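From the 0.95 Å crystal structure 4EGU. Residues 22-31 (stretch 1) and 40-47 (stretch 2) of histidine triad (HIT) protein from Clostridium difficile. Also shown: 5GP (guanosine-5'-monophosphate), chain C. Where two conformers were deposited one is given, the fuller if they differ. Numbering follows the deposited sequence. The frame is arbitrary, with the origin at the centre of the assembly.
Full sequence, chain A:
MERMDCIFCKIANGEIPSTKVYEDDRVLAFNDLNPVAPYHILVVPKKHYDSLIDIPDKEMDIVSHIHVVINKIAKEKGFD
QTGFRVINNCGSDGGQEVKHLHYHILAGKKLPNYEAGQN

Stretch 1, residues 22-31: YEDDRVLAFN
Stretch 2, residues 40-47: HILVVPKK

Antiparallel strands illustrate how a regular backbone ladder sorts side chains by face, and residues 22-31 and 40-47 of this HIT protein are a compact example. Strand 27-31 runs against strand 40-45 with 158° between their directions and 4.5 Å between axes at closest approach. Both are extended, with phi/psi near -128/143 at Leu 28 and -134/144 at Val 44. Earlier in the first stretch, strand 22-23 folds back on the same strand: Ala 29 N donates to Tyr 22 O (2.9 Å), and Asp 24 N to Val 27 O (3.0 Å).

Narrow and wide pairs alternate. Val 27 faces Pro 45, Ala 29 faces Val 43 and Asn 31 faces Ile 41, with CA atoms 4.4, 4.2 and 4.5 Å apart, respectively. Between them, Leu 28 and Val 44 exchange hydrogen bonds, Leu 28 N to Val 44 O at 3.0 Å and Val 44 N to Leu 28 O at 2.9 Å. Phe 30 N likewise donates to Leu 42 O (2.9 Å), and Leu 42 N to Phe 30 O (2.8 Å). Pro 45, lacking an amide hydrogen, suits a non-hydrogen-bonded pair; the ladder resumes where Lys 46 N meets Arg 26 O at 2.9 Å. In the narrow pairs CA-H groups approach carbonyls, most closely Ala 29 CA to Leu 42 O, 3.0 Å.

Val 27, Ala 29, Val 43 and Pro 45 share one face. Val 27 (chi1 t) places CG1 3.7 Å from CG1 of Val 43 (t), while the small Ala 29 sets CB 3.9 Å from Ile 41 CG2. The other face carries Leu 28 (t, p), Phe 30, Leu 42 (m, t) and Val 44 (m). Phe 30, with chi1 p and chi2 -83°, lays its ring beneath Leu 42, whose CB sits 4.2 Å from the ring centroid in a CH-pi contact; Phe 30 CE1 lies 3.9 Å from Val 44 CG1. All eight residues are buried, as suits their apolar side chains.

Polar chemistry gathers at the ends. The extended Lys 46 (m, t, t, t) brings NZ 2.8 Å from Glu 23 OE2 in a salt bridge and 2.8 Å from Asp 24 O in a hydrogen bond. Asp 24 (chi1 p) also steadies the turn, its OD1 accepting from Arg 26 N and Val 27 N, both at 2.8 Å. At the far end, Asn 31 O accepts from N2 of the bound guanosine monophosphate at 2.9 Å. Altogether, 653 Å² is buried between the stretches.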

# COMPACT_ATOMS: atom_id res chain seq x y z
N TYR A 22 5.00 12.58 11.91
CA TYR A 22 6.24 12.68 11.16
C TYR A 22 6.21 13.93 10.32
O TYR A 22 5.15 14.28 9.77
CB TYR A 22 6.39 11.47 10.22
CG TYR A 22 7.64 11.51 9.37
CD1 TYR A 22 8.81 10.90 9.80
CD2 TYR A 22 7.67 12.18 8.16
CE1 TYR A 22 9.95 10.93 9.04
CE2 TYR A 22 8.83 12.23 7.39
CZ TYR A 22 9.98 11.60 7.85
OH TYR A 22 11.15 11.60 7.13
N GLU A 23 7.34 14.58 10.14
CA GLU A 23 7.45 15.61 9.12
C GLU A 23 8.89 15.73 8.65
O GLU A 23 9.83 15.76 9.47
CB GLU A 23 6.95 16.97 9.62
CG GLU A 23 6.76 17.99 8.49
CD GLU A 23 6.25 19.35 8.94
OE1 GLU A 23 6.01 19.53 10.15
OE2 GLU A 23 6.10 20.23 8.07
N ASP A 24 9.05 15.87 7.35
CA ASP A 24 10.30 16.30 6.74
C ASP A 24 9.96 17.30 5.64
O ASP A 24 8.84 17.85 5.61
CB ASP A 24 11.18 15.11 6.29
CG ASP A 24 10.59 14.29 5.14
OD1 ASP A 24 9.69 14.76 4.44
OD2 ASP A 24 11.09 13.14 4.95
N ASP A 25 10.90 17.59 4.75
CA ASP A 25 10.67 18.58 3.70
C ASP A 25 9.65 18.16 2.66
O ASP A 25 9.16 19.01 1.93
CB ASP A 25 11.97 18.95 3.00
CG ASP A 25 12.64 17.78 2.29
OD1 ASP A 25 12.46 16.62 2.70
OD2 ASP A 25 13.38 18.04 1.31
N ARG A 26 9.31 16.88 2.59
CA ARG A 26 8.54 16.25 1.49
C ARG A 26 7.24 15.60 1.93
O ARG A 26 6.35 15.44 1.11
CB ARG A 26 9.34 15.11 0.83
CG ARG A 26 10.46 15.54 -0.09
CD ARG A 26 11.17 14.32 -0.69
NE ARG A 26 10.42 13.73 -1.79
CZ ARG A 26 10.69 12.54 -2.33
NH1 ARG A 26 11.69 11.81 -1.87
NH2 ARG A 26 9.95 12.09 -3.34
N VAL A 27 7.18 15.11 3.17
CA VAL A 27 6.12 14.23 3.65
C VAL A 27 5.72 14.66 5.04
O VAL A 27 6.55 15.09 5.85
CB VAL A 27 6.61 12.75 3.64
CG1 VAL A 27 5.70 11.85 4.46
CG2 VAL A 27 6.73 12.22 2.21
N LEU A 28 4.44 14.53 5.33
CA LEU A 28 3.88 14.71 6.65
C LEU A 28 3.06 13.46 6.98
O LEU A 28 2.38 12.92 6.13
CB LEU A 28 2.94 15.94 6.72
CG LEU A 28 2.20 16.25 8.02
CD1 LEU A 28 3.12 16.80 9.09
CD2 LEU A 28 1.09 17.22 7.73
N ALA A 29 3.09 13.03 8.23
CA ALA A 29 2.18 12.00 8.71
C ALA A 29 1.46 12.52 9.93
O ALA A 29 2.05 13.24 10.75
CB ALA A 29 2.90 10.70 9.05
N PHE A 30 0.19 12.18 10.06
CA PHE A 30 -0.64 12.70 11.11
C PHE A 30 -1.73 11.68 11.45
O PHE A 30 -2.06 10.82 10.64
CB PHE A 30 -1.22 14.10 10.72
CG PHE A 30 -1.98 14.12 9.40
CD1 PHE A 30 -1.33 14.24 8.17
CD2 PHE A 30 -3.36 13.98 9.39
CE1 PHE A 30 -2.05 14.23 6.98
CE2 PHE A 30 -4.08 13.99 8.19
CZ PHE A 30 -3.41 14.10 6.99
N ASN A 31 -2.29 11.77 12.64
CA ASN A 31 -3.32 10.81 13.00
C ASN A 31 -4.61 11.04 12.23
O ASN A 31 -5.02 12.18 12.01
CB ASN A 31 -3.59 10.89 14.48
CG ASN A 31 -2.45 10.36 15.31
OD1 ASN A 31 -1.71 9.45 14.90
ND2 ASN A 31 -2.31 10.90 16.49
N HIS A 40 -3.72 4.73 13.73
CA HIS A 40 -4.32 4.95 12.42
C HIS A 40 -3.74 6.26 11.93
O HIS A 40 -4.14 7.35 12.36
CB HIS A 40 -5.84 4.99 12.47
CG HIS A 40 -6.44 5.08 11.11
ND1 HIS A 40 -7.79 4.94 10.89
CD2 HIS A 40 -5.88 5.27 9.90
CE1 HIS A 40 -8.03 5.06 9.60
NE2 HIS A 40 -6.88 5.27 8.97
N ILE A 41 -2.71 6.13 11.10
CA ILE A 41 -1.87 7.24 10.70
C ILE A 41 -1.99 7.44 9.20
O ILE A 41 -1.98 6.47 8.44
CB ILE A 41 -0.41 6.93 11.11
CG1 ILE A 41 -0.29 6.84 12.63
CG2 ILE A 41 0.54 7.98 10.55
CD1 ILE A 41 0.96 6.11 13.12
N LEU A 42 -2.09 8.69 8.78
CA LEU A 42 -2.10 9.06 7.36
C LEU A 42 -0.73 9.61 7.01
O LEU A 42 -0.22 10.49 7.68
CB LEU A 42 -3.15 10.13 7.10
CG LEU A 42 -4.58 9.65 7.26
CD1 LEU A 42 -5.55 10.79 7.44
CD2 LEU A 42 -4.97 8.87 6.01
N VAL A 43 -0.15 9.09 5.92
CA VAL A 43 1.13 9.56 5.43
C VAL A 43 0.90 10.20 4.07
O VAL A 43 0.36 9.55 3.17
CB VAL A 43 2.16 8.41 5.31
CG1 VAL A 43 3.52 8.97 4.99
CG2 VAL A 43 2.23 7.60 6.61
N VAL A 44 1.27 11.47 3.92
CA VAL A 44 0.95 12.22 2.69
C VAL A 44 2.15 13.00 2.19
O VAL A 44 2.93 13.53 2.99
CB VAL A 44 -0.20 13.23 2.83
CG1 VAL A 44 -1.38 12.56 3.47
CG2 VAL A 44 0.21 14.48 3.62
N PRO A 45 2.29 13.09 0.86
CA PRO A 45 3.24 14.05 0.34
C PRO A 45 2.71 15.45 0.60
O PRO A 45 1.51 15.68 0.58
CB PRO A 45 3.27 13.76 -1.17
CG PRO A 45 1.91 13.22 -1.45
CD PRO A 45 1.46 12.52 -0.22
N LYS A 46 3.61 16.39 0.79
CA LYS A 46 3.22 17.79 0.82
C LYS A 46 2.73 18.26 -0.56
O LYS A 46 1.80 19.06 -0.64
CB LYS A 46 4.38 18.65 1.34
CG LYS A 46 4.64 18.40 2.81
CD LYS A 46 5.81 19.20 3.36
CE LYS A 46 5.83 19.11 4.88
NZ LYS A 46 6.94 19.88 5.46
N LYS A 47 3.34 17.75 -1.62
CA LYS A 47 2.88 18.01 -2.99
C LYS A 47 1.54 17.31 -3.21
O LYS A 47 1.35 16.16 -2.81
CB LYS A 47 3.90 17.49 -4.01
CG LYS A 47 3.46 17.63 -5.46
CD LYS A 47 4.58 17.28 -6.45
CE LYS A 47 4.11 17.30 -7.91
NZ LYS A 47 3.71 18.66 -8.33
P 5GP C . -9.92 7.95 2.39
O1P 5GP C . -11.20 7.21 2.72
O2P 5GP C . -10.06 9.11 1.45
O3P 5GP C . -8.90 7.01 1.90
O5' 5GP C . -9.27 8.42 3.74
C5' 5GP C . -9.40 9.75 4.17
C4' 5GP C . -9.22 9.82 5.64
O4' 5GP C . -9.08 11.19 6.02
C3' 5GP C . -10.40 9.27 6.45
O3' 5GP C . -10.00 8.11 7.17
C2' 5GP C . -10.76 10.43 7.41
O2' 5GP C . -11.06 10.03 8.74
C1' 5GP C . -9.53 11.34 7.33
N9 5GP C . -9.80 12.75 7.55
C8 5GP C . -10.73 13.46 6.88
N7 5GP C . -10.70 14.75 7.28
C5 5GP C . -9.72 14.85 8.20
C6 5GP C . -9.24 15.91 8.94
O6 5GP C . -9.71 17.09 8.87
N1 5GP C . -8.22 15.62 9.77
C2 5GP C . -7.68 14.38 9.89
N2 5GP C . -6.67 14.23 10.76
N3 5GP C . -8.12 13.32 9.20
C4 5GP C . -9.14 13.58 8.35
O HOH W 1 5.95 16.29 -1.54
O HOH W 2 -3.06 6.92 15.45